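Local coordinates for trwC protein (Escherichia coli, PDB 1OMH) that is the relaxase domain of the conjugative protein TrwC, which recognises and processes the plasmid's origin-of-transfer DNA, at residues H150-E155 with A279-T284; E230-R235 with L288-S293. All coordinates share one frame; numbering follows the deposited sequence.

Contact 1 (H150-E155 with A279-T284). With SO4 (sulfate ion), chain D; SO4 (sulfate ion), chain E; SO4 (sulfate ion), chain C; nucleotides of chain A.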
# COMPACT_ATOMS: atom_id res chain seq x y z
N HIS B 150 8.73 -0.74 -0.90
CA HIS B 150 9.47 -1.85 -0.31
C HIS B 150 9.53 -3.00 -1.29
O HIS B 150 8.72 -3.08 -2.20
CB HIS B 150 8.82 -2.26 1.01
CG HIS B 150 9.04 -1.26 2.10
ND1 HIS B 150 10.28 -1.07 2.68
CD2 HIS B 150 8.23 -0.32 2.63
CE1 HIS B 150 10.22 -0.04 3.52
NE2 HIS B 150 8.98 0.43 3.50
N GLU B 151 10.49 -3.91 -1.09
CA GLU B 151 10.67 -4.99 -2.04
C GLU B 151 10.62 -6.43 -1.53
O GLU B 151 10.69 -7.36 -2.32
CB GLU B 151 11.98 -4.76 -2.79
CG GLU B 151 12.19 -3.29 -3.17
CD GLU B 151 13.49 -3.03 -3.93
OE1 GLU B 151 14.49 -3.75 -3.70
OE2 GLU B 151 13.50 -2.09 -4.76
N THR B 152 10.47 -6.62 -0.22
CA THR B 152 10.43 -7.98 0.30
C THR B 152 9.23 -8.27 1.20
O THR B 152 8.69 -7.38 1.85
CB THR B 152 11.71 -8.33 1.10
OG1 THR B 152 11.73 -7.61 2.33
CG2 THR B 152 12.96 -7.98 0.29
N SER B 153 8.82 -9.53 1.21
CA SER B 153 7.70 -9.96 2.02
C SER B 153 8.25 -10.36 3.39
O SER B 153 9.47 -10.38 3.59
CB SER B 153 7.01 -11.17 1.38
OG SER B 153 7.74 -12.37 1.64
N ARG B 154 7.36 -10.66 4.32
CA ARG B 154 7.77 -11.05 5.66
C ARG B 154 8.54 -12.37 5.64
O ARG B 154 9.17 -12.74 6.63
CB ARG B 154 6.55 -11.19 6.59
CG ARG B 154 5.82 -9.88 6.87
CD ARG B 154 6.76 -8.82 7.41
NE ARG B 154 6.06 -7.60 7.82
CZ ARG B 154 5.41 -7.45 8.97
NH1 ARG B 154 4.80 -6.31 9.24
NH2 ARG B 154 5.39 -8.44 9.87
N GLU B 155 8.48 -13.08 4.52
CA GLU B 155 9.21 -14.34 4.39
C GLU B 155 10.40 -14.16 3.46
O GLU B 155 11.04 -15.13 3.03
CB GLU B 155 8.28 -15.45 3.88
CG GLU B 155 7.41 -16.08 4.97
CD GLU B 155 8.24 -16.74 6.06
OE1 GLU B 155 9.27 -17.35 5.73
OE2 GLU B 155 7.86 -16.65 7.25
N ALA B 279 20.82 -13.13 -4.66
CA ALA B 279 21.49 -14.28 -5.23
C ALA B 279 20.66 -15.54 -4.98
O ALA B 279 20.61 -16.44 -5.82
CB ALA B 279 22.89 -14.43 -4.61
N GLU B 280 20.02 -15.60 -3.82
CA GLU B 280 19.19 -16.75 -3.47
C GLU B 280 17.99 -16.78 -4.41
O GLU B 280 17.63 -17.83 -4.97
CB GLU B 280 18.70 -16.63 -2.01
CG GLU B 280 17.89 -17.84 -1.53
CD GLU B 280 17.31 -17.67 -0.13
OE1 GLU B 280 17.93 -16.98 0.71
OE2 GLU B 280 16.24 -18.25 0.15
N TRP B 281 17.36 -15.62 -4.59
CA TRP B 281 16.20 -15.51 -5.48
C TRP B 281 16.54 -16.03 -6.87
O TRP B 281 15.81 -16.83 -7.44
CB TRP B 281 15.74 -14.05 -5.60
CG TRP B 281 15.13 -13.45 -4.36
CD1 TRP B 281 14.63 -14.12 -3.27
CD2 TRP B 281 14.89 -12.06 -4.12
NE1 TRP B 281 14.10 -13.23 -2.36
CE2 TRP B 281 14.24 -11.95 -2.86
CE3 TRP B 281 15.15 -10.89 -4.84
CZ2 TRP B 281 13.85 -10.73 -2.32
CZ3 TRP B 281 14.77 -9.67 -4.30
CH2 TRP B 281 14.13 -9.60 -3.05
N GLN B 282 17.66 -15.55 -7.42
CA GLN B 282 18.06 -15.97 -8.75
C GLN B 282 18.27 -17.47 -8.83
O GLN B 282 17.86 -18.12 -9.80
CB GLN B 282 19.33 -15.22 -9.18
CG GLN B 282 19.10 -13.72 -9.26
CD GLN B 282 20.34 -12.94 -9.67
OE1 GLN B 282 21.40 -13.09 -9.06
NE2 GLN B 282 20.20 -12.10 -10.69
N ALA B 283 18.89 -18.04 -7.80
CA ALA B 283 19.11 -19.48 -7.77
C ALA B 283 17.77 -20.19 -7.61
O ALA B 283 17.53 -21.24 -8.21
CB ALA B 283 20.05 -19.84 -6.61
N THR B 284 16.88 -19.63 -6.81
CA THR B 284 15.58 -20.25 -6.60
C THR B 284 14.77 -20.23 -7.89
O THR B 284 14.07 -21.19 -8.20
CB THR B 284 14.79 -19.52 -5.48
OG1 THR B 284 15.49 -19.67 -4.24
CG2 THR B 284 13.39 -20.09 -5.33
S SO4 D . 12.19 -4.24 2.14
O1 SO4 D . 12.16 -3.20 3.19
O2 SO4 D . 13.30 -5.17 2.40
O3 SO4 D . 12.40 -3.61 0.82
O4 SO4 D . 10.91 -4.97 2.13
S SO4 E . 3.44 -6.92 12.79
O1 SO4 E . 4.54 -7.91 12.73
O2 SO4 E . 2.14 -7.62 12.80
O3 SO4 E . 3.51 -6.05 11.60
O4 SO4 E . 3.59 -6.11 14.01
S SO4 C . 5.90 -4.94 5.34
O1 SO4 C . 7.09 -4.08 5.43
O2 SO4 C . 6.27 -6.28 4.82
O3 SO4 C . 4.92 -4.32 4.42
O4 SO4 C . 5.30 -5.08 6.68
P DT A 25 1.59 -10.22 5.04
OP1 DT A 25 2.92 -10.82 5.31
OP2 DT A 25 0.38 -10.84 5.65
O5' DT A 25 1.60 -8.69 5.49
C5' DT A 25 2.46 -7.75 4.84
C4' DT A 25 1.91 -6.35 4.99
O4' DT A 25 0.68 -6.23 4.24
C3' DT A 25 1.52 -6.00 6.42
O3' DT A 25 2.64 -5.37 7.05
C2' DT A 25 0.40 -5.00 6.26
C1' DT A 25 -0.21 -5.34 4.90
N1 DT A 25 -1.56 -5.95 4.93
C2 DT A 25 -2.65 -5.12 5.11
O2 DT A 25 -2.55 -3.91 5.27
N3 DT A 25 -3.86 -5.75 5.09
C4 DT A 25 -4.10 -7.10 4.93
O4 DT A 25 -5.25 -7.53 4.93
C5 DT A 25 -2.91 -7.92 4.77
C7 DT A 25 -3.06 -9.40 4.58
C6 DT A 25 -1.72 -7.31 4.78
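Thr152 meets O4 of the chain D sulfate twice: its backbone N donates at 2.9 Å and OG1 lies 2.8 Å away. The hydroxyl also has O2 of the same ion as a competing acceptor, and Arg156 is a further partner of OG1. His150 ND1, bonded to O1, and the backbone N of Glu151, reaching O3 at 2.7 Å, add to the grip, so consecutive residues of a strand end embrace one anion; all three sulfates here probably come from the crystallisation liquor. With OG1 set between backbone N and carbonyl carbon (chi1 71°), CG2 is left to meet the six-membered end of Trp281, arriving in the indole plane at the ring edge, 3.9 Å from CH2. The indole NE1 is satisfied separately by Arg156 O. Farther on, the Arg154 guanidinium lies edge-on between two sulfates: NH1 points almost straight (178°) at O3 of the chain E ion, 2.7 Å away, while NE and NH1 converge on O4 of the chain C ion. An alanine here, having no guanidinium, would probably leave both sulfates without their charged partner on this side and Ala267 O without NH2. Strand 145-152 carries His150, a zinc and copper ligand but metal-free here, and pairs with strand 158-167; helix 274-287 lays Trp281 against its end, with Leu99 of helix 92-99 and Pro158 also packed on the indole.

Contact 2 (E230-R235 with L288-S293). With nucleotides of chain A.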
# COMPACT_ATOMS: atom_id res chain seq x y z
N GLU B 230 3.88 -19.63 -6.95
CA GLU B 230 3.75 -20.19 -5.62
C GLU B 230 5.11 -20.47 -4.99
O GLU B 230 5.26 -20.40 -3.76
CB GLU B 230 2.91 -21.47 -5.69
CG GLU B 230 1.60 -21.27 -6.44
CD GLU B 230 0.65 -22.45 -6.34
OE1 GLU B 230 1.10 -23.60 -6.49
OE2 GLU B 230 -0.56 -22.21 -6.14
N GLY B 231 6.09 -20.78 -5.82
CA GLY B 231 7.43 -21.05 -5.32
C GLY B 231 8.04 -19.83 -4.67
O GLY B 231 9.03 -19.94 -3.95
N PHE B 232 7.47 -18.66 -4.95
CA PHE B 232 7.95 -17.40 -4.38
C PHE B 232 6.84 -16.73 -3.56
O PHE B 232 6.85 -15.51 -3.35
CB PHE B 232 8.39 -16.42 -5.49
CG PHE B 232 9.78 -16.66 -6.01
CD1 PHE B 232 9.98 -17.23 -7.26
CD2 PHE B 232 10.89 -16.27 -5.27
CE1 PHE B 232 11.28 -17.42 -7.77
CE2 PHE B 232 12.19 -16.45 -5.77
CZ PHE B 232 12.38 -17.02 -7.02
N SER B 233 5.87 -17.52 -3.10
CA SER B 233 4.76 -17.00 -2.31
C SER B 233 4.63 -17.78 -1.00
O SER B 233 3.61 -18.41 -0.74
CB SER B 233 3.44 -17.09 -3.08
OG SER B 233 3.49 -16.31 -4.27
N LYS B 234 5.67 -17.71 -0.18
CA LYS B 234 5.70 -18.40 1.10
C LYS B 234 4.59 -17.98 2.05
O LYS B 234 4.02 -18.83 2.73
CB LYS B 234 7.07 -18.20 1.77
CG LYS B 234 8.22 -18.90 1.04
CD LYS B 234 9.57 -18.58 1.70
CE LYS B 234 10.72 -19.27 0.98
NZ LYS B 234 12.03 -18.96 1.62
N ARG B 235 4.29 -16.69 2.11
CA ARG B 235 3.22 -16.22 2.99
C ARG B 235 1.88 -16.83 2.58
O ARG B 235 1.08 -17.23 3.43
CB ARG B 235 3.15 -14.69 3.00
CG ARG B 235 4.32 -14.04 3.75
CD ARG B 235 4.20 -14.26 5.26
NE ARG B 235 3.01 -13.59 5.78
CZ ARG B 235 2.07 -14.18 6.51
NH1 ARG B 235 2.16 -15.47 6.81
NH2 ARG B 235 1.02 -13.49 6.92
N LEU B 288 13.17 -23.33 -10.04
CA LEU B 288 11.75 -23.39 -10.40
C LEU B 288 11.56 -23.40 -11.91
O LEU B 288 10.44 -23.50 -12.40
CB LEU B 288 11.00 -22.20 -9.78
CG LEU B 288 10.91 -22.17 -8.26
CD1 LEU B 288 10.48 -20.78 -7.79
CD2 LEU B 288 9.93 -23.23 -7.79
N GLY B 289 12.66 -23.28 -12.65
CA GLY B 289 12.59 -23.30 -14.10
C GLY B 289 12.01 -22.06 -14.75
O GLY B 289 11.45 -22.13 -15.84
N ILE B 290 12.16 -20.91 -14.09
CA ILE B 290 11.64 -19.66 -14.63
C ILE B 290 12.55 -19.12 -15.71
O ILE B 290 13.77 -19.07 -15.55
CB ILE B 290 11.53 -18.56 -13.54
CG1 ILE B 290 10.56 -18.99 -12.44
CG2 ILE B 290 11.05 -17.26 -14.17
CD1 ILE B 290 10.49 -18.01 -11.29
N ASP B 291 11.95 -18.73 -16.82
CA ASP B 291 12.68 -18.14 -17.93
C ASP B 291 12.16 -16.72 -18.02
O ASP B 291 11.05 -16.48 -18.49
CB ASP B 291 12.39 -18.91 -19.23
CG ASP B 291 12.97 -18.23 -20.45
OD1 ASP B 291 13.95 -17.48 -20.31
OD2 ASP B 291 12.44 -18.45 -21.56
N PHE B 292 12.95 -15.77 -17.55
CA PHE B 292 12.55 -14.37 -17.55
C PHE B 292 12.61 -13.76 -18.95
O PHE B 292 12.42 -12.55 -19.11
CB PHE B 292 13.44 -13.57 -16.59
CG PHE B 292 13.19 -13.89 -15.13
CD1 PHE B 292 14.13 -14.60 -14.39
CD2 PHE B 292 12.00 -13.50 -14.52
CE1 PHE B 292 13.88 -14.91 -13.05
CE2 PHE B 292 11.75 -13.80 -13.18
CZ PHE B 292 12.69 -14.51 -12.45
N SER B 293 12.86 -14.62 -19.93
CA SER B 293 12.96 -14.30 -21.36
C SER B 293 14.37 -14.49 -21.92
O SER B 293 15.20 -15.12 -21.23
CB SER B 293 12.48 -12.88 -21.67
OG SER B 293 11.07 -12.85 -21.76
P DC A 24 3.04 -13.61 -0.85
OP1 DC A 24 4.45 -13.16 -0.77
OP2 DC A 24 2.70 -15.03 -0.61
O5' DC A 24 2.13 -12.70 0.09
C5' DC A 24 2.43 -11.32 0.38
C4' DC A 24 1.30 -10.74 1.19
O4' DC A 24 0.07 -11.09 0.53
C3' DC A 24 1.19 -11.28 2.62
O3' DC A 24 1.46 -10.12 3.44
C2' DC A 24 -0.31 -11.38 2.85
C1' DC A 24 -0.94 -11.35 1.48
N1 DC A 24 -1.77 -12.47 1.02
C2 DC A 24 -3.07 -12.57 1.53
O2 DC A 24 -3.42 -11.79 2.41
N3 DC A 24 -3.90 -13.52 1.04
C4 DC A 24 -3.48 -14.36 0.09
N4 DC A 24 -4.34 -15.25 -0.38
C5 DC A 24 -2.14 -14.30 -0.41
C6 DC A 24 -1.33 -13.36 0.08
P DT A 25 1.59 -10.22 5.04
OP1 DT A 25 2.92 -10.82 5.31
OP2 DT A 25 0.38 -10.84 5.65
O5' DT A 25 1.60 -8.69 5.49
C5' DT A 25 2.46 -7.75 4.84
C4' DT A 25 1.91 -6.35 4.99
O4' DT A 25 0.68 -6.23 4.24
C3' DT A 25 1.52 -6.00 6.42
O3' DT A 25 2.64 -5.37 7.05
C2' DT A 25 0.40 -5.00 6.26
C1' DT A 25 -0.21 -5.34 4.90
N1 DT A 25 -1.56 -5.95 4.93
C2 DT A 25 -2.65 -5.12 5.11
O2 DT A 25 -2.55 -3.91 5.27
N3 DT A 25 -3.86 -5.75 5.09
C4 DT A 25 -4.10 -7.10 4.93
O4 DT A 25 -5.25 -7.53 4.93
C5 DT A 25 -2.91 -7.92 4.77
C7 DT A 25 -3.06 -9.40 4.58
C6 DT A 25 -1.72 -7.31 4.78
P DT A 23 -2.01 -14.78 -5.81
OP1 DT A 23 -1.37 -14.67 -7.15
OP2 DT A 23 -2.62 -16.06 -5.39
O5' DT A 23 -0.98 -14.26 -4.69
C5' DT A 23 0.35 -14.83 -4.56
C4' DT A 23 1.34 -13.72 -4.23
O4' DT A 23 1.12 -12.66 -5.17
C3' DT A 23 1.31 -13.10 -2.83
O3' DT A 23 2.66 -13.25 -2.37
C2' DT A 23 1.54 -11.62 -3.09
C1' DT A 23 1.28 -11.41 -4.57
N1 DT A 23 0.22 -10.52 -5.06
C2 DT A 23 0.16 -9.22 -4.60
O2 DT A 23 0.85 -8.80 -3.69
N3 DT A 23 -0.74 -8.42 -5.27
C4 DT A 23 -1.58 -8.80 -6.30
O4 DT A 23 -2.31 -7.96 -6.83
C5 DT A 23 -1.52 -10.20 -6.67
C7 DT A 23 -2.41 -10.72 -7.76
C6 DT A 23 -0.65 -10.97 -6.03
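Phe232 carries CG beside its backbone N (chi1 -82°) and Leu288 does the same (chi1 -66°), and these two choices lead the phenyl ring and the leucine methyl CD1 to each other. Phe232 CE1 comes to 3.5 Å from Leu288 CD1, the two side chains meeting at a slant. Ile290, stretched out to its terminal carbon, adds a second methyl: its CD1 sits near the ring plane at the edge, 3.7 Å from the same CE1. The CD1-CE1 side of the ring thus receives both methyls. Gly231 lets the leucine in close, its CA being 3.9 Å from Leu288 CD1; a beta carbon at that position would collide with this methyl. On the C-terminal side, Gly289 turns the chain out of helix 274-287 in a Schellman motif, which brings Ile290 back toward the ring. Ile290 also lays CG2 over the centre of the Phe292 ring, 3.5 Å above its plane. At the far end of 230-235 the chemistry changes. Arg235 NE gives a nearly straight bond (172°) to OP1 of DT25 of chain A at 2.8 Å, and NH2 reaches OP2 at 3.0 Å, a two-pronged grip on one phosphate; Ser265 OG (at NH1) and the backbone O of Lys262 (at NH2) also hold the guanidinium. The segments thus meet by van der Waals packing of apolar groups, while Arg235 turns its charge to the DNA phosphate.

How the contacts relate
The two contacts interlock: their segments alternate along the chain, their centres lie about 10 Å apart, and Phe232 of contact 2 is shared property. Its CZ packs 3.5 Å from Trp281 O and 3.6 Å from Thr284 CG2, so the helix that offers its indole to the strand end in contact 1 also borders the phenyl ring. A second bridge runs through Glu155, whose CG lies 3.7 Å from Arg235 CD. Both contacts also approach DT25 of chain A, since Arg154 CG is 3.4 Å from OP1, the oxygen that accepts from Arg235 NE. Contact 1 includes His150 of the metal site, here without its metal; contact 2 lies away from that site.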